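Local coordinates for protein CymD (Pseudomonas putida, PDB 6Z34) that forms an outer-membrane beta-barrel channel of the FadL family that takes up monoaromatic hydrocarbons, probably by lateral diffusion through the barrel wall, at residues 12-23 with 338-346; 30-38 with 138-146. One frame throughout, in Å; residues are numbered along the deposited sequence.

Both contacts press the N-terminal part of the chain, which forms the plug of FadL channels, against the inner surface of the barrel wall. Contact 1 sets the end of helix 10-15 and the loop after it on strand 336-347; contact 2 sets residues 30-38, just ahead of strand 43-58, on strand 131-146. The contact centres lie about 17 Å apart. Along the chain both plug segments come first, followed by the wall segment of contact 2 and much later that of contact 1. Within the plug the two meet directly: Ala21 O lies 2.7 Å from Asn33 ND2, a probable hydrogen bond. One short plug thus reaches two distant parts of the wall.

Contact 1 (12-23 with 338-346); sequences VSQGMGGIGAAF and VYSLGAQYR
The plug of this FadL-family barrel meets the wall where helix 10-15 ends, and Met16, Gly17 and Ile19 lie on the inward-facing side of strand 336-347. At Met16 and Gly342 the backbones come within 4.0 Å, CA to CA. A side chain on Gly342 would run into Met16 O, which instead accepts a CA-H...O contact from Gly342 CA. The one hydrogen bond between the segments runs from Ser340 OG to Gly17 O at 3.0 Å, with the donor tilted 31° from the carbonyl plane. Serine suits the place, being short enough to fit under the turn and able to donate to it.

The turn is a Schellman motif closing the helix: Gly18 N and Gly17 N bond back to Ser13 O and Gln14 O. The positive phi of Gly17 suits a glycine, and a beta carbon there would also strike Leu341 O. Ser13 OG ties the loop back by donating to Ile19 O.

At the end of the turn, Ile19 lays its CG2 branch on the strand, 3.4 Å from Ser340 O. Met16 passes over Ala343 O and brings SD to 3.9 Å from Gln344 CB. Gln344 reaches inward with CG anti to the backbone N (chi1 166°), and its NE2 meets the edge of the Phe23 ring in plane, 3.7 Å from CZ, with ring and amide planes 76° apart. The other end of that amide, OE1, accepts from Arg354 on the adjoining strand, which probably holds the amide in this orientation.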
loop_
_atom_site.group_PDB
_atom_site.type_symbol
_atom_site.label_atom_id
_atom_site.label_comp_id
_atom_site.label_asym_id
_atom_site.label_seq_id
_atom_site.Cartn_x
_atom_site.Cartn_y
_atom_site.Cartn_z
ATOM N N VAL A 12 5.335 10.792 -10.597
ATOM C CA VAL A 12 4.499 11.660 -11.423
ATOM C C VAL A 12 3.096 11.740 -10.838
ATOM O O VAL A 12 2.515 12.829 -10.698
ATOM C CB VAL A 12 4.475 11.148 -12.877
ATOM C CG1 VAL A 12 3.535 11.967 -13.702
ATOM C CG2 VAL A 12 5.887 11.151 -13.495
ATOM N N SER A 13 2.528 10.580 -10.508
ATOM C CA SER A 13 1.260 10.535 -9.798
ATOM C C SER A 13 1.371 11.208 -8.430
ATOM O O SER A 13 0.554 12.073 -8.087
ATOM C CB SER A 13 0.824 9.084 -9.671
ATOM O OG SER A 13 -0.038 8.913 -8.593
ATOM N N GLN A 14 2.392 10.851 -7.640
ATOM C CA GLN A 14 2.515 11.445 -6.304
ATOM C C GLN A 14 2.772 12.945 -6.378
ATOM O O GLN A 14 2.289 13.700 -5.534
ATOM C CB GLN A 14 3.628 10.764 -5.498
ATOM C CG GLN A 14 3.282 9.378 -4.962
ATOM C CD GLN A 14 4.441 8.723 -4.224
ATOM O OE1 GLN A 14 5.196 9.386 -3.515
ATOM N NE2 GLN A 14 4.588 7.418 -4.396
ATOM N N GLY A 15 3.545 13.399 -7.369
ATOM C CA GLY A 15 3.775 14.826 -7.499
ATOM C C GLY A 15 2.510 15.597 -7.789
ATOM O O GLY A 15 2.461 16.814 -7.559
ATOM N N MET A 16 1.476 14.909 -8.276
ATOM C CA MET A 16 0.200 15.511 -8.638
ATOM C C MET A 16 -0.907 15.040 -7.701
ATOM O O MET A 16 -2.042 14.820 -8.130
ATOM C CB MET A 16 -0.128 15.181 -10.095
ATOM C CG MET A 16 0.947 15.653 -11.094
ATOM S SD MET A 16 0.445 15.570 -12.841
ATOM C CE MET A 16 1.100 13.966 -13.155
ATOM N N GLY A 17 -0.569 14.840 -6.424
ATOM C CA GLY A 17 -1.566 14.566 -5.413
ATOM C C GLY A 17 -2.219 13.204 -5.472
ATOM O O GLY A 17 -3.200 12.994 -4.762
ATOM N N GLY A 18 -1.721 12.274 -6.297
ATOM C CA GLY A 18 -2.266 10.925 -6.367
ATOM C C GLY A 18 -3.081 10.566 -7.599
ATOM O O GLY A 18 -3.665 9.472 -7.642
ATOM N N ILE A 19 -3.133 11.427 -8.610
ATOM C CA ILE A 19 -3.995 11.152 -9.752
ATOM C C ILE A 19 -3.403 10.033 -10.605
ATOM O O ILE A 19 -2.227 9.682 -10.457
ATOM C CB ILE A 19 -4.217 12.433 -10.563
ATOM C CG1 ILE A 19 -2.863 12.999 -10.998
ATOM C CG2 ILE A 19 -5.004 13.455 -9.706
ATOM C CD1 ILE A 19 -2.306 12.400 -12.317
ATOM N N GLY A 20 -4.199 9.489 -11.527
ATOM C CA GLY A 20 -3.695 8.517 -12.475
ATOM C C GLY A 20 -4.754 7.714 -13.207
ATOM O O GLY A 20 -4.427 6.918 -14.088
ATOM N N ALA A 21 -6.026 7.902 -12.847
ATOM C CA ALA A 21 -7.104 7.160 -13.502
ATOM C C ALA A 21 -7.169 7.446 -15.004
ATOM O O ALA A 21 -7.582 6.582 -15.788
ATOM C CB ALA A 21 -8.435 7.515 -12.846
ATOM N N ALA A 22 -6.797 8.655 -15.420
ATOM C CA ALA A 22 -6.853 9.049 -16.813
ATOM C C ALA A 22 -5.550 9.671 -17.295
ATOM O O ALA A 22 -5.392 9.890 -18.501
ATOM C CB ALA A 22 -8.005 10.045 -17.045
ATOM N N PHE A 23 -4.611 9.937 -16.398
ATOM C CA PHE A 23 -3.392 10.641 -16.732
ATOM C C PHE A 23 -2.235 9.661 -16.899
ATOM O O PHE A 23 -2.065 8.749 -16.083
ATOM C CB PHE A 23 -3.061 11.653 -15.650
ATOM C CG PHE A 23 -1.975 12.585 -16.037
ATOM C CD1 PHE A 23 -0.651 12.336 -15.667
ATOM C CD2 PHE A 23 -2.264 13.709 -16.787
ATOM C CE1 PHE A 23 0.342 13.207 -16.053
ATOM C CE2 PHE A 23 -1.271 14.585 -17.151
ATOM C CZ PHE A 23 0.023 14.345 -16.781
ATOM N N VAL A 338 -11.232 9.229 -1.304
ATOM C CA VAL A 338 -10.035 10.010 -1.555
ATOM C C VAL A 338 -10.288 10.885 -2.766
ATOM O O VAL A 338 -10.866 10.436 -3.763
ATOM C CB VAL A 338 -8.794 9.121 -1.768
ATOM C CG1 VAL A 338 -7.573 9.991 -1.985
ATOM C CG2 VAL A 338 -8.588 8.203 -0.568
ATOM N N TYR A 339 -9.867 12.136 -2.664
ATOM C CA TYR A 339 -9.921 13.083 -3.761
ATOM C C TYR A 339 -8.503 13.527 -4.058
ATOM O O TYR A 339 -7.787 13.938 -3.138
ATOM C CB TYR A 339 -10.785 14.290 -3.415
ATOM C CG TYR A 339 -12.181 13.947 -2.974
ATOM C CD1 TYR A 339 -13.209 13.802 -3.900
ATOM C CD2 TYR A 339 -12.484 13.798 -1.623
ATOM C CE1 TYR A 339 -14.503 13.507 -3.493
ATOM C CE2 TYR A 339 -13.771 13.503 -1.204
ATOM C CZ TYR A 339 -14.773 13.355 -2.144
ATOM O OH TYR A 339 -16.045 13.054 -1.731
ATOM N N SER A 340 -8.115 13.458 -5.334
ATOM C CA SER A 340 -6.778 13.821 -5.801
ATOM C C SER A 340 -6.867 14.889 -6.889
ATOM O O SER A 340 -7.607 14.729 -7.866
ATOM C CB SER A 340 -6.027 12.596 -6.358
ATOM O OG SER A 340 -5.766 11.622 -5.364
ATOM N N LEU A 341 -6.058 15.938 -6.752
ATOM C CA LEU A 341 -6.047 17.064 -7.676
ATOM C C LEU A 341 -4.610 17.505 -7.889
ATOM O O LEU A 341 -3.932 17.862 -6.920
ATOM C CB LEU A 341 -6.883 18.231 -7.119
ATOM C CG LEU A 341 -6.887 19.583 -7.847
ATOM C CD1 LEU A 341 -7.342 19.462 -9.317
ATOM C CD2 LEU A 341 -7.766 20.606 -7.087
ATOM N N GLY A 342 -4.149 17.503 -9.151
ATOM C CA GLY A 342 -2.823 17.998 -9.473
ATOM C C GLY A 342 -2.731 18.640 -10.847
ATOM O O GLY A 342 -3.659 18.561 -11.656
ATOM N N ALA A 343 -1.577 19.269 -11.108
ATOM C CA ALA A 343 -1.304 19.955 -12.368
ATOM C C ALA A 343 0.148 19.750 -12.783
ATOM O O ALA A 343 1.020 19.492 -11.951
ATOM C CB ALA A 343 -1.593 21.456 -12.277
ATOM N N GLN A 344 0.401 19.911 -14.088
ATOM C CA GLN A 344 1.715 19.686 -14.688
ATOM C C GLN A 344 1.992 20.753 -15.745
ATOM O O GLN A 344 1.169 20.966 -16.640
ATOM C CB GLN A 344 1.788 18.278 -15.309
ATOM C CG GLN A 344 2.971 18.046 -16.232
ATOM C CD GLN A 344 3.100 16.597 -16.713
ATOM O OE1 GLN A 344 3.444 15.708 -15.932
ATOM N NE2 GLN A 344 2.851 16.362 -18.004
ATOM N N TYR A 345 3.145 21.419 -15.644
ATOM C CA TYR A 345 3.583 22.431 -16.604
ATOM C C TYR A 345 4.895 21.978 -17.230
ATOM O O TYR A 345 5.893 21.826 -16.514
ATOM C CB TYR A 345 3.771 23.797 -15.938
ATOM C CG TYR A 345 4.360 24.867 -16.851
ATOM C CD1 TYR A 345 3.706 25.253 -18.020
ATOM C CD2 TYR A 345 5.562 25.498 -16.541
ATOM C CE1 TYR A 345 4.234 26.236 -18.860
ATOM C CE2 TYR A 345 6.098 26.485 -17.376
ATOM C CZ TYR A 345 5.429 26.848 -18.534
ATOM O OH TYR A 345 5.942 27.822 -19.372
ATOM N N ARG A 346 4.882 21.767 -18.558
ATOM C CA ARG A 346 6.082 21.456 -19.343
ATOM C C ARG A 346 6.803 22.754 -19.671
ATOM O O ARG A 346 6.289 23.570 -20.437
ATOM C CB ARG A 346 5.722 20.720 -20.633
ATOM C CG ARG A 346 4.989 19.411 -20.412
ATOM C CD ARG A 346 5.197 18.412 -21.545
ATOM N NE ARG A 346 4.464 17.171 -21.289
ATOM C CZ ARG A 346 5.022 16.008 -20.964
ATOM N NH1 ARG A 346 6.344 15.896 -20.859
ATOM N NH2 ARG A 346 4.249 14.949 -20.749
#

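Contact 2 (30-38 with 138-146); sequences MMLNPATLT and RIPFSAAYQ
Residues 30-38 run over the inner face of strand 131-146 as two short 3-10 segments, their backbone closest at Ala35 and Ala144, whose CA atoms are 5.5 Å apart. Pro140, Ser142 and Ala144 point at the plug, and their small or compact side chains suit so close an approach. Ala144 CB sits 3.4 Å from Pro34 O and meets Thr38 CG2 and Leu37 CB. Thr38 CB packs on Gln146 CG, while its OG1 is hydrogen-bonded with Ser152 OG.

Toward the start of both segments, Met30 CG is tight against Ser142 CB at 3.4 Å, and its bent end carries SD to 4.0 Å from Pro140 CG. Replacing Met30 by an alanine would probably open a gap beside Ser142 CB and leave Pro140 CG with the Met31 sulfur alone from this segment. Met31 SD meets the same Pro140 CG; bends at chi2 (-65°) and chi3 (-46°) then take its CE to 3.6 Å from Arg138 CD. The arginine thus offers its aliphatic part, while its guanidinium forms a salt bridge with Asp158 and bonds to Thr244.

Ser142 OG, 3.5 Å from Pro34 CB, is paired with Ser156. An Asx turn, Ala35 N to Asn33 OD1, lies at the start of the second 3-10 segment. The polar groups bond within their own segment or outside both, so between these two segments the contact is van der Waals packing of methionine, proline, alanine and the methyl of threonine.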
loop_
_atom_site.group_PDB
_atom_site.type_symbol
_atom_site.label_atom_id
_atom_site.label_comp_id
_atom_site.label_asym_id
_atom_site.label_seq_id
_atom_site.Cartn_x
_atom_site.Cartn_y
_atom_site.Cartn_z
ATOM N N MET A 30 0.499 0.297 -14.442
ATOM C CA MET A 30 0.372 -1.099 -14.031
ATOM C C MET A 30 -0.329 -1.250 -12.679
ATOM O O MET A 30 -1.072 -2.215 -12.445
ATOM C CB MET A 30 1.770 -1.740 -13.942
ATOM C CG MET A 30 2.183 -2.492 -15.165
ATOM S SD MET A 30 3.798 -3.295 -15.117
ATOM C CE MET A 30 4.866 -1.994 -14.549
ATOM N N MET A 31 -0.065 -0.318 -11.766
ATOM C CA MET A 31 -0.574 -0.413 -10.406
ATOM C C MET A 31 -1.675 0.590 -10.130
ATOM O O MET A 31 -2.085 0.727 -8.980
ATOM C CB MET A 31 0.552 -0.218 -9.392
ATOM C CG MET A 31 1.580 -1.345 -9.373
ATOM S SD MET A 31 0.906 -2.940 -8.840
ATOM C CE MET A 31 -0.014 -2.456 -7.406
ATOM N N LEU A 32 -2.142 1.321 -11.144
ATOM C CA LEU A 32 -3.257 2.236 -10.924
ATOM C C LEU A 32 -4.333 1.912 -11.944
ATOM O O LEU A 32 -5.184 1.038 -11.710
ATOM C CB LEU A 32 -2.823 3.698 -11.017
ATOM C CG LEU A 32 -3.738 4.604 -10.176
ATOM C CD1 LEU A 32 -2.939 5.747 -9.572
ATOM C CD2 LEU A 32 -4.946 5.134 -10.943
ATOM N N ASN A 33 -4.291 2.579 -13.091
ATOM C CA ASN A 33 -5.176 2.217 -14.195
ATOM C C ASN A 33 -4.292 1.752 -15.340
ATOM O O ASN A 33 -3.686 2.577 -16.051
ATOM C CB ASN A 33 -6.088 3.370 -14.612
ATOM C CG ASN A 33 -7.057 2.977 -15.746
ATOM O OD1 ASN A 33 -7.149 1.796 -16.143
ATOM N ND2 ASN A 33 -7.786 3.965 -16.267
ATOM N N PRO A 34 -4.161 0.442 -15.536
ATOM C CA PRO A 34 -3.298 -0.056 -16.614
ATOM C C PRO A 34 -3.744 0.374 -18.003
ATOM O O PRO A 34 -2.932 0.317 -18.933
ATOM C CB PRO A 34 -3.361 -1.583 -16.442
ATOM C CG PRO A 34 -4.457 -1.848 -15.454
ATOM C CD PRO A 34 -4.633 -0.626 -14.639
ATOM N N ALA A 35 -4.985 0.839 -18.183
ATOM C CA ALA A 35 -5.374 1.351 -19.496
ATOM C C ALA A 35 -4.511 2.535 -19.902
ATOM O O ALA A 35 -4.335 2.782 -21.102
ATOM C CB ALA A 35 -6.854 1.747 -19.517
ATOM N N THR A 36 -3.918 3.252 -18.928
ATOM C CA THR A 36 -3.129 4.429 -19.298
ATOM C C THR A 36 -1.807 4.063 -19.960
ATOM O O THR A 36 -1.151 4.947 -20.520
ATOM C CB THR A 36 -2.840 5.328 -18.094
ATOM O OG1 THR A 36 -2.152 4.588 -17.085
ATOM C CG2 THR A 36 -4.163 5.971 -17.531
ATOM N N LEU A 37 -1.396 2.792 -19.896
ATOM C CA LEU A 37 -0.157 2.377 -20.537
ATOM C C LEU A 37 -0.193 2.544 -22.046
ATOM O O LEU A 37 0.866 2.709 -22.653
ATOM C CB LEU A 37 0.147 0.926 -20.196
ATOM C CG LEU A 37 0.302 0.660 -18.710
ATOM C CD1 LEU A 37 0.327 -0.839 -18.483
ATOM C CD2 LEU A 37 1.564 1.361 -18.211
ATOM N N THR A 38 -1.377 2.530 -22.670
ATOM C CA THR A 38 -1.432 2.829 -24.103
ATOM C C THR A 38 -1.003 4.259 -24.424
ATOM O O THR A 38 -0.731 4.546 -25.593
ATOM C CB THR A 38 -2.832 2.551 -24.689
ATOM O OG1 THR A 38 -3.827 3.382 -24.068
ATOM C CG2 THR A 38 -3.195 1.104 -24.505
ATOM N N ARG A 138 4.035 -6.224 -4.565
ATOM C CA ARG A 138 3.073 -6.570 -5.605
ATOM C C ARG A 138 3.803 -6.729 -6.933
ATOM O O ARG A 138 4.607 -5.871 -7.333
ATOM C CB ARG A 138 1.948 -5.526 -5.680
ATOM C CG ARG A 138 1.428 -5.162 -4.286
ATOM C CD ARG A 138 0.153 -4.285 -4.289
ATOM N NE ARG A 138 -0.958 -5.010 -4.878
ATOM C CZ ARG A 138 -2.106 -5.290 -4.274
ATOM N NH1 ARG A 138 -2.338 -4.876 -3.020
ATOM N NH2 ARG A 138 -3.028 -5.987 -4.949
ATOM N N ILE A 139 3.574 -7.862 -7.582
ATOM C CA ILE A 139 4.266 -8.182 -8.820
ATOM C C ILE A 139 3.212 -8.281 -9.910
ATOM O O ILE A 139 2.641 -9.361 -10.107
ATOM C CB ILE A 139 5.073 -9.487 -8.705
ATOM C CG1 ILE A 139 6.056 -9.407 -7.533
ATOM C CG2 ILE A 139 5.788 -9.792 -10.036
ATOM C CD1 ILE A 139 6.807 -10.724 -7.270
ATOM N N PRO A 140 2.920 -7.189 -10.621
ATOM C CA PRO A 140 1.862 -7.216 -11.635
ATOM C C PRO A 140 2.301 -7.870 -12.924
ATOM O O PRO A 140 3.463 -7.791 -13.328
ATOM C CB PRO A 140 1.567 -5.732 -11.874
ATOM C CG PRO A 140 2.892 -5.078 -11.616
ATOM C CD PRO A 140 3.470 -5.833 -10.436
ATOM N N PHE A 141 1.345 -8.543 -13.557
ATOM C CA PHE A 141 1.448 -8.957 -14.954
ATOM C C PHE A 141 0.329 -8.222 -15.664
ATOM O O PHE A 141 -0.848 -8.431 -15.353
ATOM C CB PHE A 141 1.346 -10.473 -15.109
ATOM C CG PHE A 141 2.326 -11.225 -14.241
ATOM C CD1 PHE A 141 2.062 -11.434 -12.889
ATOM C CD2 PHE A 141 3.523 -11.695 -14.760
ATOM C CE1 PHE A 141 2.959 -12.106 -12.081
ATOM C CE2 PHE A 141 4.425 -12.369 -13.956
ATOM C CZ PHE A 141 4.141 -12.569 -12.606
ATOM N N SER A 142 0.699 -7.308 -16.560
ATOM C CA SER A 142 -0.211 -6.271 -17.014
ATOM C C SER A 142 -0.224 -6.217 -18.529
ATOM O O SER A 142 0.782 -6.496 -19.192
ATOM C CB SER A 142 0.178 -4.911 -16.458
ATOM O OG SER A 142 -0.879 -3.981 -16.602
ATOM N N ALA A 143 -1.385 -5.851 -19.066
ATOM C CA ALA A 143 -1.562 -5.713 -20.501
ATOM C C ALA A 143 -2.582 -4.617 -20.750
ATOM O O ALA A 143 -3.456 -4.371 -19.916
ATOM C CB ALA A 143 -2.022 -7.030 -21.140
ATOM N N ALA A 144 -2.473 -3.963 -21.910
ATOM C CA ALA A 144 -3.421 -2.924 -22.264
ATOM C C ALA A 144 -3.590 -2.912 -23.780
ATOM O O ALA A 144 -2.731 -3.386 -24.530
ATOM C CB ALA A 144 -2.974 -1.554 -21.739
ATOM N N TYR A 145 -4.727 -2.381 -24.223
ATOM C CA TYR A 145 -5.104 -2.480 -25.623
ATOM C C TYR A 145 -5.914 -1.254 -26.004
ATOM O O TYR A 145 -6.827 -0.862 -25.267
ATOM C CB TYR A 145 -5.906 -3.764 -25.884
ATOM C CG TYR A 145 -6.343 -3.949 -27.327
ATOM C CD1 TYR A 145 -5.423 -4.296 -28.319
ATOM C CD2 TYR A 145 -7.678 -3.782 -27.701
ATOM C CE1 TYR A 145 -5.827 -4.474 -29.640
ATOM C CE2 TYR A 145 -8.095 -3.951 -29.025
ATOM C CZ TYR A 145 -7.159 -4.290 -29.991
ATOM O OH TYR A 145 -7.549 -4.473 -31.304
ATOM N N GLN A 146 -5.559 -0.652 -27.147
ATOM C CA GLN A 146 -6.343 0.430 -27.745
ATOM C C GLN A 146 -7.440 -0.202 -28.582
ATOM O O GLN A 146 -7.184 -0.699 -29.681
ATOM C CB GLN A 146 -5.483 1.333 -28.619
ATOM C CG GLN A 146 -4.698 2.392 -27.888
ATOM C CD GLN A 146 -3.752 3.124 -28.817
ATOM O OE1 GLN A 146 -3.248 2.544 -29.776
ATOM N NE2 GLN A 146 -3.511 4.401 -28.544
#